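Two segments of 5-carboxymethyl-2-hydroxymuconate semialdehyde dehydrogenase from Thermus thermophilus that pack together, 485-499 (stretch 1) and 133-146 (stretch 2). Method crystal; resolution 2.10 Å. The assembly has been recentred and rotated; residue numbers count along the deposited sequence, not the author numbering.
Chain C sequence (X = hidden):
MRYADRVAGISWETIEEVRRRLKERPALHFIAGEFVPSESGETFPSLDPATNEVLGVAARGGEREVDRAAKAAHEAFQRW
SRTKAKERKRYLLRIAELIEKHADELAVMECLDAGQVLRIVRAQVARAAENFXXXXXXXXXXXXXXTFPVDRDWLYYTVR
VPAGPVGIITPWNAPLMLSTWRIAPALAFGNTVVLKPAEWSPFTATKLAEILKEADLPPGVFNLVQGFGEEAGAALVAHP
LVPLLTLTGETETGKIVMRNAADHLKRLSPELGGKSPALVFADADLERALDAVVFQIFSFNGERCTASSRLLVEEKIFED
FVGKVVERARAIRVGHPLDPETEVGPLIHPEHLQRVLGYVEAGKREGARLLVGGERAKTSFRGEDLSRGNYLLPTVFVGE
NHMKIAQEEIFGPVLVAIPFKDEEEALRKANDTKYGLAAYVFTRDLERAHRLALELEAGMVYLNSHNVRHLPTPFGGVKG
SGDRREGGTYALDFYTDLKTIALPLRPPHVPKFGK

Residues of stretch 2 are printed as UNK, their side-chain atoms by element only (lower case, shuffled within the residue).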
# COMPACT_ATOMS: atom_id res chain seq x y z
N ARG C 485 -14.16 -9.56 2.65
CA ARG C 485 -13.09 -10.25 3.34
C ARG C 485 -12.90 -9.76 4.77
O ARG C 485 -13.24 -8.62 5.09
CB ARG C 485 -11.78 -10.08 2.57
CG ARG C 485 -11.77 -10.72 1.19
CD ARG C 485 -11.55 -12.23 1.26
NE ARG C 485 -11.53 -12.82 -0.08
CZ ARG C 485 -12.62 -13.17 -0.76
NH1 ARG C 485 -13.83 -13.00 -0.24
NH2 ARG C 485 -12.51 -13.67 -1.98
N GLU C 486 -12.39 -10.64 5.62
CA GLU C 486 -12.09 -10.33 7.01
C GLU C 486 -10.58 -10.53 7.13
O GLU C 486 -9.97 -11.15 6.24
CB GLU C 486 -12.81 -11.28 7.97
CG GLU C 486 -14.29 -11.01 8.18
CD GLU C 486 -14.57 -9.72 8.94
OE1 GLU C 486 -13.63 -9.14 9.52
OE2 GLU C 486 -15.73 -9.29 8.98
N GLY C 487 -9.98 -10.02 8.19
CA GLY C 487 -8.55 -10.18 8.38
C GLY C 487 -7.75 -8.89 8.22
O GLY C 487 -7.71 -8.32 7.13
N GLY C 488 -7.12 -8.45 9.30
CA GLY C 488 -6.31 -7.24 9.27
C GLY C 488 -6.92 -6.03 8.56
O GLY C 488 -8.05 -5.64 8.84
N THR C 489 -6.16 -5.45 7.64
CA THR C 489 -6.61 -4.29 6.89
C THR C 489 -7.77 -4.58 5.94
O THR C 489 -8.53 -3.68 5.58
CB THR C 489 -5.46 -3.68 6.08
OG1 THR C 489 -4.95 -4.66 5.17
CG2 THR C 489 -4.35 -3.22 7.00
N TYR C 490 -7.92 -5.84 5.52
CA TYR C 490 -9.01 -6.17 4.61
C TYR C 490 -10.38 -5.99 5.25
O TYR C 490 -11.35 -5.68 4.56
CB TYR C 490 -8.85 -7.61 4.10
CG TYR C 490 -7.55 -7.81 3.37
CD1 TYR C 490 -6.43 -8.31 4.04
CD2 TYR C 490 -7.42 -7.43 2.04
CE1 TYR C 490 -5.20 -8.42 3.39
CE2 TYR C 490 -6.20 -7.54 1.38
CZ TYR C 490 -5.10 -8.03 2.05
OH TYR C 490 -3.91 -8.14 1.38
N ALA C 491 -10.44 -6.17 6.56
CA ALA C 491 -11.68 -6.00 7.30
C ALA C 491 -12.11 -4.53 7.25
O ALA C 491 -13.30 -4.22 7.29
CB ALA C 491 -11.50 -6.44 8.75
N LEU C 492 -11.14 -3.62 7.15
CA LEU C 492 -11.43 -2.18 7.11
C LEU C 492 -12.38 -1.78 6.01
O LEU C 492 -13.19 -0.86 6.19
CB LEU C 492 -10.14 -1.38 6.93
CG LEU C 492 -9.25 -1.09 8.14
CD1 LEU C 492 -8.03 -0.33 7.65
CD2 LEU C 492 -10.01 -0.26 9.18
N ASP C 493 -12.29 -2.44 4.86
CA ASP C 493 -13.15 -2.11 3.74
C ASP C 493 -14.62 -2.29 4.02
O ASP C 493 -15.46 -1.69 3.36
CB ASP C 493 -12.74 -2.92 2.51
CG ASP C 493 -11.62 -2.26 1.74
OD1 ASP C 493 -11.88 -1.20 1.11
OD2 ASP C 493 -10.48 -2.78 1.78
N PHE C 494 -14.94 -3.11 5.02
CA PHE C 494 -16.33 -3.32 5.37
C PHE C 494 -16.76 -2.48 6.57
O PHE C 494 -17.81 -1.86 6.54
CB PHE C 494 -16.60 -4.80 5.67
CG PHE C 494 -17.96 -5.06 6.25
CD1 PHE C 494 -18.13 -5.25 7.62
CD2 PHE C 494 -19.09 -5.10 5.43
CE1 PHE C 494 -19.40 -5.47 8.17
CE2 PHE C 494 -20.36 -5.32 5.96
CZ PHE C 494 -20.52 -5.50 7.34
N TYR C 495 -15.94 -2.46 7.62
CA TYR C 495 -16.27 -1.74 8.84
C TYR C 495 -16.09 -0.23 8.82
O TYR C 495 -16.53 0.45 9.75
CB TYR C 495 -15.49 -2.32 10.02
CG TYR C 495 -15.78 -3.79 10.29
CD1 TYR C 495 -14.89 -4.79 9.89
CD2 TYR C 495 -16.97 -4.18 10.92
CE1 TYR C 495 -15.17 -6.14 10.12
CE2 TYR C 495 -17.26 -5.53 11.15
CZ TYR C 495 -16.36 -6.50 10.75
OH TYR C 495 -16.65 -7.82 10.97
N THR C 496 -15.44 0.31 7.79
CA THR C 496 -15.23 1.75 7.71
C THR C 496 -15.64 2.30 6.35
O THR C 496 -15.85 1.53 5.41
CB THR C 496 -13.74 2.13 7.96
OG1 THR C 496 -12.93 1.68 6.87
CG2 THR C 496 -13.24 1.51 9.25
N ASP C 497 -15.76 3.62 6.26
CA ASP C 497 -16.12 4.29 5.01
C ASP C 497 -14.96 5.14 4.53
O ASP C 497 -14.33 5.85 5.32
CB ASP C 497 -17.32 5.24 5.20
CG ASP C 497 -18.61 4.51 5.50
OD1 ASP C 497 -18.85 3.44 4.90
OD2 ASP C 497 -19.40 5.02 6.32
N LEU C 498 -14.68 5.08 3.23
CA LEU C 498 -13.61 5.88 2.64
C LEU C 498 -14.16 7.27 2.38
O LEU C 498 -15.35 7.45 2.11
CB LEU C 498 -13.12 5.26 1.32
CG LEU C 498 -12.10 4.12 1.41
CD1 LEU C 498 -12.04 3.37 0.08
CD2 LEU C 498 -10.73 4.69 1.79
N LYS C 499 -13.29 8.27 2.46
CA LYS C 499 -13.69 9.64 2.22
C LYS C 499 -12.58 10.35 1.47
O LYS C 499 -11.41 10.30 1.87
CB LYS C 499 -13.96 10.36 3.55
CG LYS C 499 -14.48 11.78 3.37
CD LYS C 499 -14.70 12.50 4.71
CE LYS C 499 -15.81 11.85 5.52
NZ LYS C 499 -16.12 12.64 6.73
N UNK C 133 -6.64 -9.40 20.75
CA UNK C 133 -5.27 -8.92 20.86
C UNK C 133 -4.76 -8.47 19.50
O UNK C 133 -4.02 -7.49 19.38
c UNK C 133 -4.37 -10.03 21.42
N UNK C 134 -5.19 -9.20 18.46
CA UNK C 134 -4.80 -8.91 17.09
C UNK C 134 -5.35 -7.57 16.59
O UNK C 134 -4.58 -6.68 16.22
c UNK C 134 -5.00 -9.83 14.72
c UNK C 134 -5.76 -9.45 12.45
c UNK C 134 -5.30 -10.04 16.18
c UNK C 134 -3.40 -9.68 12.90
c UNK C 134 -3.69 -9.85 14.25
c UNK C 134 -6.03 -9.63 13.81
c UNK C 134 -4.44 -9.48 11.99
N UNK C 135 -6.67 -7.42 16.59
CA UNK C 135 -7.26 -6.18 16.11
C UNK C 135 -7.00 -4.98 17.00
O UNK C 135 -7.15 -3.84 16.56
c UNK C 135 -8.90 -6.53 13.38
c UNK C 135 -9.54 -8.55 12.26
c UNK C 135 -9.13 -7.23 12.20
c UNK C 135 -9.06 -7.13 14.63
c UNK C 135 -9.46 -8.47 14.67
c UNK C 135 -9.71 -9.18 13.49
o UNK C 135 -9.81 -9.23 11.09
c UNK C 135 -8.76 -6.37 15.90
N UNK C 136 -6.58 -5.22 18.24
CA UNK C 136 -6.27 -4.13 19.15
C UNK C 136 -5.18 -3.28 18.52
O UNK C 136 -5.14 -2.06 18.70
c UNK C 136 -5.81 -4.69 20.50
N UNK C 137 -4.29 -3.93 17.78
CA UNK C 137 -3.17 -3.24 17.13
C UNK C 137 -3.53 -2.52 15.82
O UNK C 137 -2.70 -1.80 15.27
o UNK C 137 -1.24 -4.16 20.37
o UNK C 137 -0.24 -2.98 18.80
c UNK C 137 -0.95 -3.95 19.16
c UNK C 137 -1.47 -4.92 18.10
c UNK C 137 -2.03 -4.23 16.86
N UNK C 138 -4.75 -2.71 15.32
CA UNK C 138 -5.17 -2.04 14.09
C UNK C 138 -6.03 -0.80 14.37
O UNK C 138 -6.23 0.05 13.50
c UNK C 138 -5.10 -4.05 12.50
c UNK C 138 -3.77 -6.08 12.60
c UNK C 138 -3.44 -5.94 11.27
o UNK C 138 -2.62 -6.86 10.66
c UNK C 138 -5.96 -3.00 13.18
c UNK C 138 -3.93 -4.87 10.54
c UNK C 138 -4.76 -3.93 11.16
c UNK C 138 -4.60 -5.13 13.21
N UNK C 139 -6.55 -0.71 15.60
CA UNK C 139 -7.39 0.42 15.99
C UNK C 139 -6.76 1.78 15.69
O UNK C 139 -7.41 2.67 15.15
c UNK C 139 -7.73 0.31 17.49
N UNK C 140 -5.48 1.93 16.03
CA UNK C 140 -4.77 3.19 15.80
C UNK C 140 -4.39 3.48 14.34
O UNK C 140 -3.82 4.53 14.04
o UNK C 140 -2.63 3.59 20.21
c UNK C 140 -3.52 3.25 16.67
c UNK C 140 -3.81 3.43 18.15
c UNK C 140 -2.58 3.22 19.01
o UNK C 140 -1.57 2.69 18.50
N UNK C 141 -4.71 2.55 13.44
CA UNK C 141 -4.40 2.72 12.02
C UNK C 141 -5.68 2.72 11.20
O UNK C 141 -5.64 2.82 9.98
n UNK C 141 -0.45 1.03 13.47
c UNK C 141 -3.51 1.57 11.52
c UNK C 141 -0.13 2.06 12.72
c UNK C 141 -2.19 1.49 12.21
c UNK C 141 -1.74 0.65 13.17
n UNK C 141 -1.16 2.36 11.95
N UNK C 142 -6.81 2.61 11.89
CA UNK C 142 -8.11 2.52 11.25
C UNK C 142 -8.58 3.68 10.38
O UNK C 142 -9.51 3.51 9.59
c UNK C 142 -9.17 2.19 12.30
N UNK C 143 -7.96 4.84 10.50
CA UNK C 143 -8.36 5.99 9.69
C UNK C 143 -7.43 6.22 8.51
O UNK C 143 -7.73 6.99 7.61
c UNK C 143 -9.36 7.26 11.70
s UNK C 143 -9.26 8.81 12.61
c UNK C 143 -10.08 9.94 11.44
c UNK C 143 -8.38 7.27 10.54
N UNK C 144 -6.31 5.52 8.53
CA UNK C 144 -5.28 5.66 7.50
C UNK C 144 -5.58 5.23 6.07
O UNK C 144 -6.20 4.20 5.81
o UNK C 144 -1.90 3.64 9.07
c UNK C 144 -2.32 4.55 9.81
c UNK C 144 -3.47 5.41 9.30
c UNK C 144 -4.01 4.94 7.97
o UNK C 144 -1.84 4.79 10.94
N UNK C 145 -5.12 6.06 5.13
CA UNK C 145 -5.23 5.74 3.73
C UNK C 145 -4.17 6.45 2.89
O UNK C 145 -2.99 6.35 3.20
o UNK C 145 -7.40 5.66 0.86
c UNK C 145 -6.61 5.98 3.12
c UNK C 145 -6.83 5.15 1.85
o UNK C 145 -6.40 3.97 1.84
N UNK C 146 -4.60 7.20 1.88
CA UNK C 146 -3.64 7.82 0.96
C UNK C 146 -3.74 9.31 0.62
O UNK C 146 -4.70 9.99 0.99
c UNK C 146 -3.72 4.75 -1.50
c UNK C 146 -3.69 7.03 -0.36
c UNK C 146 -2.75 4.83 -3.78
n UNK C 146 -3.69 4.03 -4.26
n UNK C 146 -1.80 5.29 -4.60
c UNK C 146 -3.56 5.51 -0.18
n UNK C 146 -2.74 5.18 -2.50
O HOH W 1 -11.91 -10.57 11.23

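Position 133 carries one side-chain carbon and lies out of reach of stretch 1, so the atom count alone makes it Ala-133. Position 134 has one carbon followed by a ring of six carbons with no heteroatom; a ring carbon lies 3.6 Å from Gly-488 N, which sits at the ring edge, close to the ring plane. This is Phe-134, and the ring carbon is CE2.

At position 135 a carbon leads to a six-carbon ring bearing one oxygen, and that oxygen lies 3.0 Å from Gly-487 N: Tyr-135. Its CA-to-CB bond points sideways, yet the end of the side chain reaches the Gly-487 and Gly-488 backbone. There Gly-487 N donates a weak hydrogen bond to Tyr-135 OH, with an N-H...acceptor angle of 122°. A water accepts from Tyr-135 OH at 2.5 Å and donates to Glu-486 OE1 at 2.8 Å, bridging two atoms, Tyr-135 OH and Glu-486 OE1, that are themselves 4.1 Å apart. Ala-491 CB also lies close, 4.3 Å from Tyr-135 CE2.

Position 136 shows a single carbon and, touching nothing on stretch 1, is Ala-136. Position 137 has three carbons, the third carrying two oxygens, and is likewise without contact, hence Glu-137.

Position 138 repeats the pattern of one carbon, a six-carbon ring and one oxygen, with its CA-to-CB bond directed toward stretch 1. Gly-488 CA sits over one face, 4.0 Å from the ring centroid and 29° off its normal, a CH-pi contact, and Thr-489 CG2 approaches a ring carbon at 3.9 Å. This is Tyr-138, and the carbon near Thr-489 is CE2. An ideal CB on Gly-488 would lie only 3.2 Å from Tyr-138 OH, so the bare glycine relieves a tight spot; its positive phi of 45° independently favours glycine.

Position 139, one carbon with its CA-to-CB bond pointing away, is Ala-139. Position 140, three carbons ending in two oxygens, out of reach, is Glu-140. Position 141 has one carbon and a five-membered ring of three carbons and two nitrogens, without contact to stretch 1, which identifies His-141.

Position 142 has one carbon, its CB, 4.1 Å from Leu-492 CD2, which also lies 3.8 Å from the backbone O of 142; this is Ala-142. Position 143, an unbranched chain of two carbons, sulfur and carbon, whose CA-to-CB bond points away, is Met-143. Position 144, three carbons with two terminal oxygens and no contact, is Glu-144; it closes a type I turn from His-141, whose ND1 donates to Glu-144 OE1 at 2.7 Å.

Position 145 has two carbons, the second carrying two oxygens, one of them 3.6 Å from Leu-498 CD2: Asp-145, the oxygen being OD1. Position 146 has three carbons, a nitrogen and a carbon bearing two more nitrogens, beyond contact, so it is Arg-146.

The contact, burying 407 Å² in all, is thus van der Waals packing, with one weak direct hydrogen bond and a water bridge at the Tyr-135 end. Three aromatic side chains converge on the Gly-487 and Gly-488 backbone, the water extends the hydroxyl of Tyr-135 to Glu-486, and contacts at Ala-142 and Asp-145 carry the pairing along to Leu-498.

Stretch 2, residues 133-146: AFYAEYAEHAMEDR
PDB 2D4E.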